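Local atomic coordinates of ferrous iron uptake transporter protein B (Streptococcus thermophilus, PDB entry 3TAH), a protein that probably drives the uptake of ferrous iron across the cell membrane at the expense of GTP, this chain being its cytosolic G-protein domain with the attached helical domain. Residues Y98-T101 / Q102-T106; S197-F200 / Y201-L205. The protein carries 1 engineered substitution. All coordinates share one frame; numbering follows the deposited sequence.

Overall arrangement
Both contacts are turns of single helices, one in each half of the chain. Contact 1 (98-106) lies near the centre, on the helix that crosses over between strands 83-89 and 110-115 of the nucleotide-binding fold; contact 2 (197-205) opens helix 198-206 of the cytosolic helical domain. Their centres are about 11 Å apart, and they touch near the C-terminal part of helix 93-105: Glu105 O lies 3.4 Å from Phe200 CB, and Thr106 O 3.6 Å from Ser197 CB. At the other end of contact 1, the Leu99 side chain is about 10 Å from the bound methylanthraniloyl-GDP and about 4 Å from the Asn11 side chain in the P-loop; contact 1 thus links the nucleotide side with the helical domain.

Contact 1 of 2, residues Y98-T101 / Q102-T106; sequences YLTT and QLIET
Gln102 reaches back one turn to Tyr98 in helix 93-105, the crossover helix of the beta-alpha-beta unit formed with strands 83-89 and 110-115 in this P-loop GTPase fold. Its CB rests 3.4 Å from Leu99 O. CG stands anti to the carbonyl carbon (chi1 -61°) and, with the chain extended beyond it, passes 3.8 Å from Tyr98 O. The amide plane then stands almost upright to the Tyr98 ring, at 87°, with NE2 3.3 Å from CE2. NE2 also gives a weak hydrogen bond to Tyr98 O, while Ser61 and Met62 hold the amide through NE2 and OE1 respectively. Tyr98 O has a stronger donor in Thr101 OG1, 2.8 Å away and tilted from the carbonyl plane.

On the sheet-facing side, Leu99 CG meets Leu103 CD1 at 3.9 Å, and CD1 of Ile104 approaches CG2 of Thr100. Leu103 packs on Ile84 of one strand and Val110 of the other. Thr100 OG1 bonds to Asn86 in the first of these strands. Glu105 OE1 forms a salt bridge with Arg249 and OE2 a hydrogen bond with Tyr174 OH, joining this turn to the helical domain. Around Thr106, Leu103 O accepts both the backbone N and the hydroxyl of that threonine, with OG1 2.7 Å away and in the carbonyl plane.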
loop_
_atom_site.group_PDB
_atom_site.type_symbol
_atom_site.label_atom_id
_atom_site.label_comp_id
_atom_site.label_asym_id
_atom_site.label_seq_id
_atom_site.Cartn_x
_atom_site.Cartn_y
_atom_site.Cartn_z
ATOM N N TYR A 98 -3.582 -1.784 7.629
ATOM C CA TYR A 98 -2.360 -2.578 7.708
ATOM C C TYR A 98 -1.694 -2.661 6.335
ATOM O O TYR A 98 -0.510 -2.336 6.174
ATOM C CB TYR A 98 -2.674 -3.958 8.275
ATOM C CG TYR A 98 -1.463 -4.807 8.538
ATOM C CD1 TYR A 98 -0.735 -4.676 9.721
ATOM C CD2 TYR A 98 -1.047 -5.756 7.615
ATOM C CE1 TYR A 98 0.368 -5.445 9.964
ATOM C CE2 TYR A 98 0.063 -6.540 7.861
ATOM C CZ TYR A 98 0.759 -6.374 9.034
ATOM O OH TYR A 98 1.850 -7.142 9.276
ATOM N N LEU A 99 -2.471 -3.057 5.337
ATOM C CA LEU A 99 -1.999 -3.053 3.959
ATOM C C LEU A 99 -1.607 -1.631 3.504
ATOM O O LEU A 99 -0.582 -1.447 2.869
ATOM C CB LEU A 99 -3.075 -3.607 3.019
ATOM C CG LEU A 99 -2.736 -3.650 1.522
ATOM C CD1 LEU A 99 -1.551 -4.585 1.209
ATOM C CD2 LEU A 99 -3.965 -4.041 0.715
ATOM N N THR A 100 -2.434 -0.638 3.836
ATOM C CA THR A 100 -2.215 0.728 3.408
ATOM C C THR A 100 -0.799 1.202 3.757
ATOM O O THR A 100 -0.115 1.817 2.922
ATOM C CB THR A 100 -3.256 1.664 4.048
ATOM O OG1 THR A 100 -4.580 1.195 3.742
ATOM C CG2 THR A 100 -3.047 3.095 3.559
ATOM N N THR A 101 -0.347 0.894 4.975
ATOM C CA THR A 101 0.994 1.336 5.398
ATOM C C THR A 101 2.071 0.782 4.461
ATOM O O THR A 101 3.035 1.464 4.111
ATOM C CB THR A 101 1.305 0.974 6.880
ATOM O OG1 THR A 101 1.311 -0.449 7.067
ATOM C CG2 THR A 101 0.308 1.635 7.853
ATOM N N GLN A 102 1.895 -0.459 4.038
ATOM C CA GLN A 102 2.822 -1.096 3.121
ATOM C C GLN A 102 2.765 -0.528 1.711
ATOM O O GLN A 102 3.795 -0.414 1.048
ATOM C CB GLN A 102 2.565 -2.600 3.084
ATOM C CG GLN A 102 2.747 -3.295 4.421
ATOM C CD GLN A 102 2.286 -4.725 4.363
ATOM O OE1 GLN A 102 2.764 -5.483 3.526
ATOM N NE2 GLN A 102 1.344 -5.102 5.229
ATOM N N LEU A 103 1.559 -0.181 1.263
ATOM C CA LEU A 103 1.376 0.480 -0.034
ATOM C C LEU A 103 2.098 1.833 -0.085
ATOM O O LEU A 103 2.775 2.133 -1.076
ATOM C CB LEU A 103 -0.107 0.639 -0.363
ATOM C CG LEU A 103 -0.913 -0.664 -0.499
ATOM C CD1 LEU A 103 -2.418 -0.359 -0.604
ATOM C CD2 LEU A 103 -0.446 -1.535 -1.687
ATOM N N ILE A 104 1.977 2.637 0.977
ATOM C CA ILE A 104 2.648 3.940 1.031
ATOM C C ILE A 104 4.155 3.750 0.865
ATOM O O ILE A 104 4.817 4.510 0.163
ATOM C CB ILE A 104 2.314 4.706 2.346
ATOM C CG1 ILE A 104 0.816 5.066 2.394
ATOM C CG2 ILE A 104 3.168 5.985 2.467
ATOM C CD1 ILE A 104 0.287 5.588 3.749
ATOM N N GLU A 105 4.690 2.719 1.512
ATOM C CA GLU A 105 6.126 2.449 1.520
ATOM C C GLU A 105 6.704 2.071 0.144
ATOM O O GLU A 105 7.910 2.191 -0.067
ATOM C CB GLU A 105 6.431 1.374 2.558
ATOM C CG GLU A 105 6.211 1.918 3.975
ATOM C CD GLU A 105 6.077 0.858 5.044
ATOM O OE1 GLU A 105 6.043 -0.353 4.725
ATOM O OE2 GLU A 105 6.009 1.256 6.225
ATOM N N THR A 106 5.858 1.639 -0.790
ATOM C CA THR A 106 6.314 1.355 -2.159
ATOM C C THR A 106 6.835 2.605 -2.885
ATOM O O THR A 106 7.584 2.505 -3.871
ATOM C CB THR A 106 5.199 0.731 -3.038
ATOM O OG1 THR A 106 4.188 1.714 -3.298
ATOM C CG2 THR A 106 4.596 -0.535 -2.396
#

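Contact 2 of 2, residues S197-F200 / Y201-L205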
loop_
_atom_site.group_PDB
_atom_site.type_symbol
_atom_site.label_atom_id
_atom_site.label_comp_id
_atom_site.label_asym_id
_atom_site.label_seq_id
_atom_site.Cartn_x
_atom_site.Cartn_y
_atom_site.Cartn_z
ATOM N N SER A 197 11.635 3.351 -3.651
ATOM C CA SER A 197 11.150 2.167 -2.966
ATOM C C SER A 197 12.133 1.674 -1.911
ATOM O O SER A 197 11.929 0.596 -1.330
ATOM C CB SER A 197 10.858 1.059 -3.992
ATOM O OG SER A 197 11.960 0.831 -4.861
ATOM N N ALA A 198 13.181 2.457 -1.640
ATOM C CA ALA A 198 14.262 2.021 -0.745
ATOM C C ALA A 198 13.728 1.619 0.619
ATOM O O ALA A 198 14.160 0.612 1.171
ATOM C CB ALA A 198 15.344 3.083 -0.594
ATOM N N ARG A 199 12.781 2.391 1.145
ATOM C CA ARG A 199 12.196 2.106 2.458
ATOM C C ARG A 199 11.428 0.776 2.482
ATOM O O ARG A 199 11.518 0.035 3.468
ATOM C CB ARG A 199 11.309 3.266 2.907
ATOM C CG ARG A 199 10.863 3.166 4.336
ATOM C CD ARG A 199 10.184 4.455 4.774
ATOM N NE ARG A 199 9.587 4.263 6.082
ATOM C CZ ARG A 199 10.203 4.402 7.254
ATOM N NH1 ARG A 199 11.481 4.765 7.352
ATOM N NH2 ARG A 199 9.518 4.171 8.369
ATOM N N PHE A 200 10.696 0.479 1.402
ATOM C CA PHE A 200 10.003 -0.801 1.261
ATOM C C PHE A 200 10.999 -1.948 1.384
ATOM O O PHE A 200 10.769 -2.910 2.112
ATOM C CB PHE A 200 9.284 -0.917 -0.093
ATOM C CG PHE A 200 8.623 -2.241 -0.295
ATOM C CD1 PHE A 200 7.306 -2.427 0.081
ATOM C CD2 PHE A 200 9.312 -3.305 -0.864
ATOM C CE1 PHE A 200 6.692 -3.652 -0.085
ATOM C CE2 PHE A 200 8.684 -4.534 -1.031
ATOM C CZ PHE A 200 7.381 -4.693 -0.642
ATOM N N TYR A 201 12.100 -1.840 0.644
ATOM C CA TYR A 201 13.123 -2.877 0.663
ATOM C C TYR A 201 13.827 -2.949 2.016
ATOM O O TYR A 201 14.104 -4.042 2.499
ATOM C CB TYR A 201 14.144 -2.649 -0.444
ATOM C CG TYR A 201 13.622 -2.988 -1.806
ATOM C CD1 TYR A 201 13.407 -4.316 -2.172
ATOM C CD2 TYR A 201 13.356 -2.002 -2.737
ATOM C CE1 TYR A 201 12.925 -4.642 -3.427
ATOM C CE2 TYR A 201 12.880 -2.322 -3.991
ATOM C CZ TYR A 201 12.673 -3.641 -4.330
ATOM O OH TYR A 201 12.186 -3.959 -5.577
ATOM N N ALA A 202 14.110 -1.798 2.623
ATOM C CA ALA A 202 14.788 -1.786 3.917
ATOM C C ALA A 202 13.944 -2.501 4.990
ATOM O O ALA A 202 14.464 -3.285 5.780
ATOM C CB ALA A 202 15.133 -0.364 4.343
ATOM N N ILE A 203 12.645 -2.231 5.013
ATOM C CA ILE A 203 11.746 -2.851 5.987
ATOM C C ILE A 203 11.630 -4.349 5.723
ATOM O O ILE A 203 11.650 -5.146 6.662
ATOM C CB ILE A 203 10.353 -2.192 6.000
ATOM C CG1 ILE A 203 10.464 -0.771 6.537
ATOM C CG2 ILE A 203 9.382 -2.998 6.906
ATOM C CD1 ILE A 203 9.256 0.079 6.293
ATOM N N LYS A 204 11.498 -4.729 4.453
ATOM C CA LYS A 204 11.465 -6.149 4.086
ATOM C C LYS A 204 12.723 -6.903 4.497
ATOM O O LYS A 204 12.649 -8.034 4.963
ATOM C CB LYS A 204 11.235 -6.308 2.585
ATOM C CG LYS A 204 9.815 -5.989 2.173
ATOM C CD LYS A 204 8.918 -7.179 2.361
ATOM C CE LYS A 204 7.444 -6.816 2.335
ATOM N NZ LYS A 204 7.058 -6.069 3.562
ATOM N N LEU A 205 13.881 -6.279 4.320
ATOM C CA LEU A 205 15.131 -6.891 4.740
ATOM C C LEU A 205 15.190 -7.053 6.250
ATOM O O LEU A 205 15.657 -8.089 6.750
ATOM C CB LEU A 205 16.327 -6.072 4.261
ATOM C CG LEU A 205 16.579 -6.246 2.758
ATOM C CD1 LEU A 205 17.487 -5.140 2.251
ATOM C CD2 LEU A 205 17.144 -7.633 2.470
HETATM O O HOH W 1 7.955 -3.238 3.345
#
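Ser197 meets Tyr201 at the N-terminal end of helix 198-206, where it occupies the N-cap position without a capping bond from its side chain. Its carbonyl starts the series of i to i+4 backbone hydrogen bonds by accepting Tyr201 N at 3.1 Å, while OG lies 3.4 Å from CE2 of the tyrosine ring. Ala198 O continues the series with a shorter bond to Ala202 N, 2.8 Å long.

Arg199 has an extended chain from CG to NE, and its CG packs 4.0 Å from Ile203 CD1. That same methyl also lies over one face of the guanidinium, whose NH2 makes a salt bridge to Glu179. The backbone bond from Ile203 N to Arg199 O repeats the helical pattern.

Phe200 touches both Tyr201 and Lys204. With CG anti to the backbone N (chi1 177°), its ring turns one edge to the face of Tyr201 in a T-shaped pair, the planes at 90° and the centroids 5.8 Å apart. Lys204 CG stands over one face of the phenylalanine, toward the rim, in a CH-pi contact 4.1 Å from the centroid. The bend at chi2 brings CE past the rim, 3.7 Å from Phe200 CZ, and the bend at chi4 turns NZ toward a water that shares this face. NZ donates to this water, which in turn donates to Phe200 O, a carbonyl already bonded to Lys204 N. Lys204 NZ also forms a salt bridge to Glu207.

Around this turn, Ala198, Arg199 and Ala202 lean on helix 176-189, and Tyr201 and Lys204 reach Val212 of helix 210-215. Phe200 packs on Arg73 and Leu77 of helix 67-77, with Tyr201 also on Leu77 and Lys204 on Arg73, so this turn meets the G-protein fold.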